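PDB 3IPJ: PTS system, IIabc component from Clostridium difficile, which is the EIIB domain of a larger phosphotransferase-system transporter and probably relays a phosphoryl group, through a phosphocysteine, to an incoming sugar, likely trehalose. Local coordinates for residues Ala29-Val34 with Gln64-Thr69; Asn4-Ile9 with Asn73-Glu78; Ile22-His27 with Lys85-Lys90. All blocks are in the same frame, centred on the assembly; numbering follows the deposited sequence.

Contact 1: Ala29-Val34 with Gln64-Thr69; sequences ATRLRV and QIILGT
Gln64 OE1 takes a hydrogen bond from Arg31 NH1 at 2.7 Å, approached nearly along the C=O axis (164°) and lying within the guanidinium plane. The amide is turned 54° from that plane, and its OE1 meets the guanidinium at the edge. Gln64 is extended beyond CG (chi2 -178°), which carries its amide out to the arginines. The amide also runs beside Arg33, whose guanidinium has Gln64 OE1 over one face, 3.6 Å above the plane and offset toward its rim. Two arginines thus share one glutamine, and their charges would be expected to polarise its carbonyl. Thr30 O accepts two backbone bonds, from Leu67 N at 2.9 Å and from Gly68 N at 3.0 Å, the second on a lone pair. Leu32 and Ile65 exchange a reciprocal pair of backbone bonds, Ile65 N to Leu32 O being 2.9 Å. Next to Arg31, on the same face, Ile66 lies alongside, its CG1 4.0 Å from Arg31 NE. The other face is apolar: Leu32 CB meets Leu67 CD1, and Val34 CG2 sits 3.8 Å from Ile65 CD1. Helix 71-79 covers Leu32 with Val75 and Tyr76, and Leu67 with Val72 and Val75. This is the central antiparallel pairing of the four-stranded EIIB sheet, with Arg31 and Arg33 just after Cys28, the predicted phosphocysteine, and Arg33 touching it.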
loop_
_atom_site.group_PDB
_atom_site.type_symbol
_atom_site.label_atom_id
_atom_site.label_comp_id
_atom_site.label_asym_id
_atom_site.label_seq_id
_atom_site.Cartn_x
_atom_site.Cartn_y
_atom_site.Cartn_z
ATOM N N ALA A 29 0.055 -5.590 10.725
ATOM C CA ALA A 29 1.399 -5.586 11.268
ATOM C C ALA A 29 2.379 -5.875 10.183
ATOM O O ALA A 29 3.546 -5.511 10.330
ATOM C CB ALA A 29 1.523 -6.619 12.449
ATOM N N THR A 30 1.950 -6.568 9.112
ATOM C CA THR A 30 2.946 -7.005 8.112
ATOM C C THR A 30 2.508 -6.657 6.703
ATOM O O THR A 30 3.332 -6.735 5.788
ATOM C CB THR A 30 3.216 -8.508 8.218
ATOM O OG1 THR A 30 1.959 -9.195 8.072
ATOM C CG2 THR A 30 3.740 -8.796 9.609
ATOM N N ARG A 31 1.221 -6.308 6.502
ATOM C CA ARG A 31 0.748 -6.071 5.136
ATOM C C ARG A 31 0.134 -4.676 4.889
ATOM O O ARG A 31 -0.600 -4.130 5.705
ATOM C CB ARG A 31 -0.250 -7.177 4.688
ATOM C CG ARG A 31 0.156 -8.557 5.050
ATOM C CD ARG A 31 -0.925 -9.519 4.610
ATOM N NE ARG A 31 -0.449 -10.906 4.793
ATOM C CZ ARG A 31 -1.097 -11.994 4.326
ATOM N NH1 ARG A 31 -2.258 -11.860 3.658
ATOM N NH2 ARG A 31 -0.603 -13.215 4.550
ATOM N N LEU A 32 0.445 -4.113 3.743
ATOM C CA LEU A 32 -0.245 -2.944 3.181
ATOM C C LEU A 32 -1.496 -3.509 2.481
ATOM O O LEU A 32 -1.396 -4.361 1.609
ATOM C CB LEU A 32 0.753 -2.259 2.213
ATOM C CG LEU A 32 0.369 -0.856 1.804
ATOM C CD1 LEU A 32 0.436 0.140 3.016
ATOM C CD2 LEU A 32 1.275 -0.404 0.631
ATOM N N ARG A 33 -2.672 -3.039 2.875
ATOM C CA ARG A 33 -3.899 -3.597 2.381
ATOM C C ARG A 33 -4.637 -2.540 1.562
ATOM O O ARG A 33 -5.101 -1.542 2.101
ATOM C CB ARG A 33 -4.708 -4.098 3.561
ATOM C CG ARG A 33 -4.172 -5.387 4.158
ATOM C CD ARG A 33 -4.729 -5.548 5.573
ATOM N NE ARG A 33 -4.267 -6.792 6.186
ATOM C CZ ARG A 33 -4.905 -7.957 6.079
ATOM N NH1 ARG A 33 -6.064 -8.001 5.387
ATOM N NH2 ARG A 33 -4.407 -9.074 6.663
ATOM N N VAL A 34 -4.729 -2.766 0.257
ATOM C CA VAL A 34 -5.289 -1.763 -0.677
ATOM C C VAL A 34 -6.627 -2.260 -1.252
ATOM O O VAL A 34 -6.627 -3.288 -1.963
ATOM C CB VAL A 34 -4.348 -1.549 -1.876
ATOM C CG1 VAL A 34 -4.806 -0.341 -2.703
ATOM C CG2 VAL A 34 -2.950 -1.360 -1.350
ATOM N N GLN A 64 -3.163 -7.237 -1.133
ATOM C CA GLN A 64 -2.363 -7.210 0.067
ATOM C C GLN A 64 -0.889 -7.350 -0.367
ATOM O O GLN A 64 -0.547 -8.262 -1.140
ATOM C CB GLN A 64 -2.800 -8.313 0.999
ATOM C CG GLN A 64 -4.296 -8.228 1.235
ATOM C CD GLN A 64 -4.794 -9.292 2.226
ATOM O OE1 GLN A 64 -3.992 -9.973 2.870
ATOM N NE2 GLN A 64 -6.129 -9.440 2.346
ATOM N N ILE A 65 -0.040 -6.431 0.103
ATOM C CA ILE A 65 1.354 -6.471 -0.232
ATOM C C ILE A 65 2.081 -6.734 1.047
ATOM O O ILE A 65 2.000 -5.926 1.979
ATOM C CB ILE A 65 1.797 -5.121 -0.739
ATOM C CG1 ILE A 65 0.964 -4.791 -2.005
ATOM C CG2 ILE A 65 3.301 -5.075 -0.945
ATOM C CD1 ILE A 65 -0.086 -3.787 -1.748
ATOM N N ILE A 66 2.767 -7.879 1.122
ATOM C CA ILE A 66 3.445 -8.243 2.370
ATOM C C ILE A 66 4.793 -7.505 2.412
ATOM O O ILE A 66 5.649 -7.719 1.544
ATOM C CB ILE A 66 3.726 -9.729 2.509
ATOM C CG1 ILE A 66 2.499 -10.578 2.114
ATOM C CG2 ILE A 66 4.200 -10.009 3.944
ATOM C CD1 ILE A 66 2.805 -12.123 2.037
ATOM N N LEU A 67 4.961 -6.624 3.405
ATOM C CA LEU A 67 6.198 -5.850 3.564
ATOM C C LEU A 67 6.978 -6.241 4.845
ATOM O O LEU A 67 8.196 -5.999 4.925
ATOM C CB LEU A 67 5.846 -4.342 3.576
ATOM C CG LEU A 67 5.429 -3.832 2.202
ATOM C CD1 LEU A 67 4.766 -2.533 2.371
ATOM C CD2 LEU A 67 6.672 -3.612 1.326
ATOM N N GLY A 68 6.316 -6.856 5.819
ATOM C CA GLY A 68 6.996 -7.239 7.047
ATOM C C GLY A 68 6.788 -6.154 8.099
ATOM O O GLY A 68 6.416 -4.995 7.799
ATOM N N THR A 69 7.001 -6.506 9.357
ATOM C CA THR A 69 6.869 -5.505 10.419
ATOM C C THR A 69 7.833 -4.306 10.240
ATOM O O THR A 69 8.974 -4.445 9.691
ATOM C CB THR A 69 7.130 -6.126 11.790
ATOM O OG1 THR A 69 8.488 -6.585 11.827
ATOM C CG2 THR A 69 6.139 -7.268 12.052
#

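Contact 2: Asn4-Ile9 with Asn73-Glu78; sequences NKYNKI and NKVYAE
Tyr6 lies against Lys74 with the two side chains side by side and pointing the same way. Its CB starts 3.7 Å from Lys74 O, and CG, anti to its own carbonyl carbon (chi1 -59°), comes 3.6 Å from Lys74 CB. That methylene sits over the ring face, 3.7 Å from the centroid, a CH-pi contact that also brings it near CD2 and CE1; on the opposite face lies Lys5 CG, from the tyrosine's own helix. CD1 also reaches Val75 CG2, which stands at the ring edge. Farther out, CE2 and CZ meet Lys74 CD, the latter at 3.7 Å, and OH is still within van der Waals range of it, so the lysine follows the ring as far as CD, and its end then leads away. One turn on, Ile9 CG2 packs on Val75 CG2 and continues the apolar strip inward. At the other flank Asn7 and Glu78 cross at about a right angle, with amide and carboxylate planes 81° apart. Asn7 ND2 gives Glu78 OE1, which also has a long, weak ion pair with Lys81, a weak bond of 3.1 Å. A water accepts from Asn7 N at 2.8 Å and donates weakly to Glu78 OE2. Glu78 CG packs against the Asn7 backbone, and the bend at chi2 puts CD against Asn7 CB. The axes of segments 5-9 and 73-78 pass 8.2 Å apart and cross at -69°. Apolar and CH-pi contact therefore carries most of this joint; the direct polar link is weak, and its polar rim is shared with a water held more firmly by Asn7 N than by Glu78 OE2.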
loop_
_atom_site.group_PDB
_atom_site.type_symbol
_atom_site.label_atom_id
_atom_site.label_comp_id
_atom_site.label_asym_id
_atom_site.label_seq_id
_atom_site.Cartn_x
_atom_site.Cartn_y
_atom_site.Cartn_z
ATOM N N ASN A 4 14.803 8.005 1.568
ATOM C CA ASN A 4 13.703 7.967 0.607
ATOM C C ASN A 4 13.300 6.519 0.215
ATOM O O ASN A 4 12.477 6.326 -0.650
ATOM C CB ASN A 4 14.104 8.707 -0.695
ATOM C CG ASN A 4 15.319 8.080 -1.349
ATOM O OD1 ASN A 4 16.004 7.315 -0.795
ATOM N ND2 ASN A 4 15.584 8.526 -2.555
ATOM N N LYS A 5 13.913 5.538 0.846
ATOM C CA LYS A 5 13.665 4.149 0.523
ATOM C C LYS A 5 12.193 3.842 0.499
ATOM O O LYS A 5 11.724 3.164 -0.404
ATOM C CB LYS A 5 14.399 3.247 1.571
ATOM C CG LYS A 5 14.112 1.725 1.439
ATOM C CD LYS A 5 14.832 0.953 2.574
ATOM C CE LYS A 5 14.332 -0.516 2.775
ATOM N NZ LYS A 5 14.966 -1.438 1.717
ATOM N N TYR A 6 11.485 4.380 1.499
ATOM C CA TYR A 6 10.071 3.976 1.733
ATOM C C TYR A 6 9.080 4.707 0.866
ATOM O O TYR A 6 7.998 4.186 0.505
ATOM C CB TYR A 6 9.681 4.083 3.205
ATOM C CG TYR A 6 10.598 3.194 4.009
ATOM C CD1 TYR A 6 10.499 1.787 3.959
ATOM C CD2 TYR A 6 11.620 3.762 4.771
ATOM C CE1 TYR A 6 11.376 1.013 4.662
ATOM C CE2 TYR A 6 12.505 2.974 5.468
ATOM C CZ TYR A 6 12.370 1.617 5.415
ATOM O OH TYR A 6 13.301 0.887 6.082
ATOM N N ASN A 7 9.449 5.934 0.529
ATOM C CA ASN A 7 8.662 6.716 -0.424
ATOM C C ASN A 7 8.819 6.200 -1.873
ATOM O O ASN A 7 7.833 6.230 -2.612
ATOM C CB ASN A 7 9.012 8.181 -0.265
ATOM C CG ASN A 7 8.139 9.068 -1.089
ATOM O OD1 ASN A 7 8.575 9.518 -2.147
ATOM N ND2 ASN A 7 6.889 9.342 -0.615
ATOM N N LYS A 8 9.993 5.669 -2.253
ATOM C CA LYS A 8 10.184 5.009 -3.582
ATOM C C LYS A 8 9.306 3.743 -3.725
ATOM O O LYS A 8 8.596 3.583 -4.695
ATOM C CB LYS A 8 11.641 4.624 -3.841
ATOM C CG LYS A 8 12.568 5.797 -3.778
ATOM C CD LYS A 8 14.032 5.370 -3.837
ATOM C CE LYS A 8 14.260 4.343 -4.914
ATOM N NZ LYS A 8 14.499 4.992 -6.258
ATOM N N ILE A 9 9.367 2.845 -2.741
ATOM C CA ILE A 9 8.443 1.722 -2.704
ATOM C C ILE A 9 6.961 2.194 -2.795
ATOM O O ILE A 9 6.209 1.705 -3.619
ATOM C CB ILE A 9 8.668 0.860 -1.404
ATOM C CG1 ILE A 9 10.137 0.316 -1.359
ATOM C CG2 ILE A 9 7.570 -0.245 -1.265
ATOM C CD1 ILE A 9 10.644 -0.206 0.045
ATOM N N ASN A 73 4.819 0.002 8.205
ATOM C CA ASN A 73 4.425 1.319 8.781
ATOM C C ASN A 73 5.093 2.487 8.115
ATOM O O ASN A 73 4.464 3.530 7.981
ATOM C CB ASN A 73 4.802 1.365 10.261
ATOM C CG ASN A 73 4.172 0.234 11.051
ATOM O OD1 ASN A 73 3.111 0.409 11.646
ATOM N ND2 ASN A 73 4.803 -0.923 11.047
ATOM N N LYS A 74 6.391 2.294 7.729
ATOM C CA LYS A 74 7.215 3.323 7.102
ATOM C C LYS A 74 6.709 3.583 5.686
ATOM O O LYS A 74 6.699 4.726 5.214
ATOM C CB LYS A 74 8.678 2.891 7.091
ATOM C CG LYS A 74 9.168 2.697 8.546
ATOM C CD LYS A 74 10.605 2.025 8.665
ATOM C CE LYS A 74 10.930 1.600 10.162
ATOM N NZ LYS A 74 11.444 2.652 11.063
ATOM N N VAL A 75 6.245 2.519 5.020
ATOM C CA VAL A 75 5.641 2.681 3.669
ATOM C C VAL A 75 4.261 3.315 3.818
ATOM O O VAL A 75 3.878 4.230 3.044
ATOM C CB VAL A 75 5.571 1.357 2.903
ATOM C CG1 VAL A 75 4.717 1.469 1.595
ATOM C CG2 VAL A 75 7.020 0.900 2.633
ATOM N N TYR A 76 3.538 2.893 4.846
ATOM C CA TYR A 76 2.218 3.475 5.034
ATOM C C TYR A 76 2.338 5.021 5.257
ATOM O O TYR A 76 1.562 5.807 4.717
ATOM C CB TYR A 76 1.524 2.730 6.173
ATOM C CG TYR A 76 0.119 3.165 6.299
ATOM C CD1 TYR A 76 -0.826 2.807 5.341
ATOM C CD2 TYR A 76 -0.293 3.953 7.378
ATOM C CE1 TYR A 76 -2.181 3.232 5.445
ATOM C CE2 TYR A 76 -1.641 4.379 7.468
ATOM C CZ TYR A 76 -2.541 3.995 6.492
ATOM O OH TYR A 76 -3.801 4.396 6.563
ATOM N N ALA A 77 3.309 5.443 6.071
ATOM C CA ALA A 77 3.527 6.853 6.387
ATOM C C ALA A 77 3.853 7.732 5.119
ATOM O O ALA A 77 3.506 8.942 5.029
ATOM C CB ALA A 77 4.631 6.975 7.467
ATOM N N GLU A 78 4.501 7.120 4.124
ATOM C CA GLU A 78 4.714 7.786 2.859
ATOM C C GLU A 78 3.377 7.897 2.115
ATOM O O GLU A 78 3.005 8.967 1.699
ATOM C CB GLU A 78 5.750 7.018 2.055
ATOM C CG GLU A 78 7.068 7.004 2.782
ATOM C CD GLU A 78 7.588 8.413 3.113
ATOM O OE1 GLU A 78 7.206 9.404 2.425
ATOM O OE2 GLU A 78 8.452 8.520 4.039
HETATM O O HOH W 1 10.993 6.909 2.697
#

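Contact 3: Ile22-His27 with Lys85-Lys90; sequences IISITH and KTLSKK
Ile25 O receives Leu87 N at 2.7 Å, the shortest hydrogen bond between the two segments, with the donor almost in line with the carbonyl (172°) although the N-H itself is bent to 133°. The same oxygen is also approached by Thr86 CA at 3.2 Å, a CA-H...O contact, so an N-H and a C-H meet it together. At the other end of the same residue, Ile25 N makes a weak bond of 2.9 Å to Lys85 O. The two links flank a single backbone bridge between Ile25 and Thr86, which lets the loop after helix 71-79 run alongside strand 22-27, an outer strand of the EIIB antiparallel sheet; the touching parts run in nearly the same direction. On its other side the strand pairs with 31-36, where Ile23 and Ser24 both face Met35 in a classic beta bulge. A water spans the start of the contact, donating to Ile23 O and accepting from Lys85 N at 2.8 Å. Lys85 carries its first carbons past the same carbonyl, with CB 3.4 Å from Ile23 O; CG stands anti to the backbone N (chi1 -164°), and the end of the chain leads away from the strand. On the inner side Thr86 CG2 packs on Ile25 CD1 at 3.6 Å, a small apolar patch that helix 71-79 extends, Val79 reaching Ile25 and Tyr76 reaching Thr86. Beyond the bridge, Ser88 approaches the side chains of Thr26 and His27, the latter just before Cys28, the predicted phosphocysteine. There Ser88 CB comes to 3.4 Å from Thr26 OG1.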
loop_
_atom_site.group_PDB
_atom_site.type_symbol
_atom_site.label_atom_id
_atom_site.label_comp_id
_atom_site.label_asym_id
_atom_site.label_seq_id
_atom_site.Cartn_x
_atom_site.Cartn_y
_atom_site.Cartn_z
ATOM N N ILE A 22 -7.454 2.866 -6.757
ATOM C CA ILE A 22 -7.378 2.681 -5.299
ATOM C C ILE A 22 -8.643 3.234 -4.683
ATOM O O ILE A 22 -8.967 4.414 -4.923
ATOM C CB ILE A 22 -6.115 3.410 -4.709
ATOM C CG1 ILE A 22 -4.817 2.621 -5.167
ATOM C CG2 ILE A 22 -6.280 3.680 -3.148
ATOM C CD1 ILE A 22 -3.496 3.332 -5.111
ATOM N N ILE A 23 -9.382 2.426 -3.920
ATOM C CA ILE A 23 -10.544 2.947 -3.169
ATOM C C ILE A 23 -10.057 3.545 -1.833
ATOM O O ILE A 23 -10.362 4.711 -1.502
ATOM C CB ILE A 23 -11.569 1.849 -2.904
ATOM C CG1 ILE A 23 -12.113 1.290 -4.218
ATOM C CG2 ILE A 23 -12.725 2.371 -1.974
ATOM C CD1 ILE A 23 -13.028 0.128 -3.981
ATOM N N SER A 24 -9.282 2.745 -1.070
ATOM C CA SER A 24 -8.758 3.160 0.225
ATOM C C SER A 24 -7.634 2.201 0.605
ATOM O O SER A 24 -7.464 1.180 -0.061
ATOM C CB SER A 24 -9.893 3.134 1.279
ATOM O OG SER A 24 -10.476 1.847 1.381
ATOM N N ILE A 25 -6.859 2.561 1.648
ATOM C CA ILE A 25 -5.665 1.886 2.001
ATOM C C ILE A 25 -5.599 1.860 3.489
ATOM O O ILE A 25 -5.911 2.854 4.108
ATOM C CB ILE A 25 -4.398 2.729 1.589
ATOM C CG1 ILE A 25 -4.536 3.237 0.145
ATOM C CG2 ILE A 25 -3.102 1.909 1.829
ATOM C CD1 ILE A 25 -3.813 4.582 -0.165
ATOM N N THR A 26 -5.190 0.716 4.068
ATOM C CA THR A 26 -4.801 0.617 5.488
ATOM C C THR A 26 -3.669 -0.394 5.575
ATOM O O THR A 26 -3.053 -0.740 4.547
ATOM C CB THR A 26 -5.954 0.189 6.391
ATOM O OG1 THR A 26 -5.579 0.431 7.767
ATOM C CG2 THR A 26 -6.374 -1.304 6.093
ATOM N N HIS A 27 -3.407 -0.895 6.770
ATOM C CA HIS A 27 -2.336 -1.851 6.924
ATOM C C HIS A 27 -2.542 -2.710 8.143
ATOM O O HIS A 27 -3.340 -2.371 8.988
ATOM C CB HIS A 27 -0.934 -1.134 6.956
ATOM C CG HIS A 27 -0.609 -0.498 8.280
ATOM N ND1 HIS A 27 -0.930 0.811 8.592
ATOM C CD2 HIS A 27 -0.032 -1.018 9.383
ATOM C CE1 HIS A 27 -0.546 1.076 9.822
ATOM N NE2 HIS A 27 -0.007 -0.020 10.327
ATOM N N LYS A 85 -7.229 8.004 0.019
ATOM C CA LYS A 85 -8.014 7.648 1.177
ATOM C C LYS A 85 -7.253 6.562 1.980
ATOM O O LYS A 85 -7.321 5.377 1.670
ATOM C CB LYS A 85 -9.375 7.134 0.662
ATOM C CG LYS A 85 -10.535 7.041 1.642
ATOM C CD LYS A 85 -11.883 6.787 0.875
ATOM C CE LYS A 85 -12.952 5.992 1.723
ATOM N NZ LYS A 85 -13.593 6.693 2.923
ATOM N N THR A 86 -6.525 6.982 2.994
ATOM C CA THR A 86 -5.861 6.071 3.915
ATOM C C THR A 86 -6.729 6.001 5.149
ATOM O O THR A 86 -7.385 6.976 5.551
ATOM C CB THR A 86 -4.386 6.506 4.218
ATOM O OG1 THR A 86 -4.335 7.881 4.691
ATOM C CG2 THR A 86 -3.461 6.295 2.951
ATOM N N LEU A 87 -6.794 4.856 5.771
ATOM C CA LEU A 87 -7.862 4.786 6.714
ATOM C C LEU A 87 -7.336 4.575 8.101
ATOM O O LEU A 87 -7.888 5.173 9.024
ATOM C CB LEU A 87 -8.888 3.744 6.269
ATOM C CG LEU A 87 -9.534 4.163 4.927
ATOM C CD1 LEU A 87 -10.459 3.103 4.378
ATOM C CD2 LEU A 87 -10.263 5.494 5.096
ATOM N N SER A 88 -6.262 3.757 8.236
ATOM C CA SER A 88 -5.555 3.520 9.514
ATOM C C SER A 88 -5.687 4.745 10.457
ATOM O O SER A 88 -6.304 4.622 11.527
ATOM C CB SER A 88 -4.085 3.075 9.295
ATOM O OG SER A 88 -3.335 2.972 10.518
ATOM N N LYS A 89 -5.151 5.911 10.055
ATOM C CA LYS A 89 -5.354 7.174 10.796
ATOM C C LYS A 89 -6.829 7.566 10.819
ATOM O O LYS A 89 -7.267 8.391 9.976
ATOM C CB LYS A 89 -4.529 8.331 10.187
ATOM C CG LYS A 89 -4.632 9.695 10.877
ATOM C CD LYS A 89 -3.523 10.618 10.316
ATOM C CE LYS A 89 -3.956 12.104 10.233
ATOM N NZ LYS A 89 -2.873 12.881 9.513
ATOM N N LYS A 90 -7.565 6.970 11.778
ATOM C CA LYS A 90 -8.989 7.244 11.997
ATOM C C LYS A 90 -9.139 8.713 12.245
ATOM O O LYS A 90 -8.232 9.378 12.798
ATOM C CB LYS A 90 -9.562 6.483 13.196
ATOM C CG LYS A 90 -9.876 4.993 12.958
ATOM C CD LYS A 90 -10.856 4.781 11.783
ATOM C CE LYS A 90 -10.949 3.300 11.449
ATOM N NZ LYS A 90 -9.592 2.663 11.310
HETATM O O HOH W 2 -7.802 6.489 -2.245
#

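Contact 1 joins two central strands of the sheet, contact 3 adds a loop to its outer strand 22-27, and contact 2 joins two helices to one side. All three are partly buried; contact 1 lies nearest the centre of the chain and has the most buried residues. It also has the largest buried area and the fullest set of backbone bonds; contact 3 keeps one bridge with a bonding water; contact 2 is made by side chains, with only a weak direct polar bond. Helix 71-79 links contacts 2 and 3, its Asn73 touching His27. Contacts 1 and 3 share the sheet through Arg33 N and Thr26 O, and both come near Cys28, whereas contact 2 lies away from it.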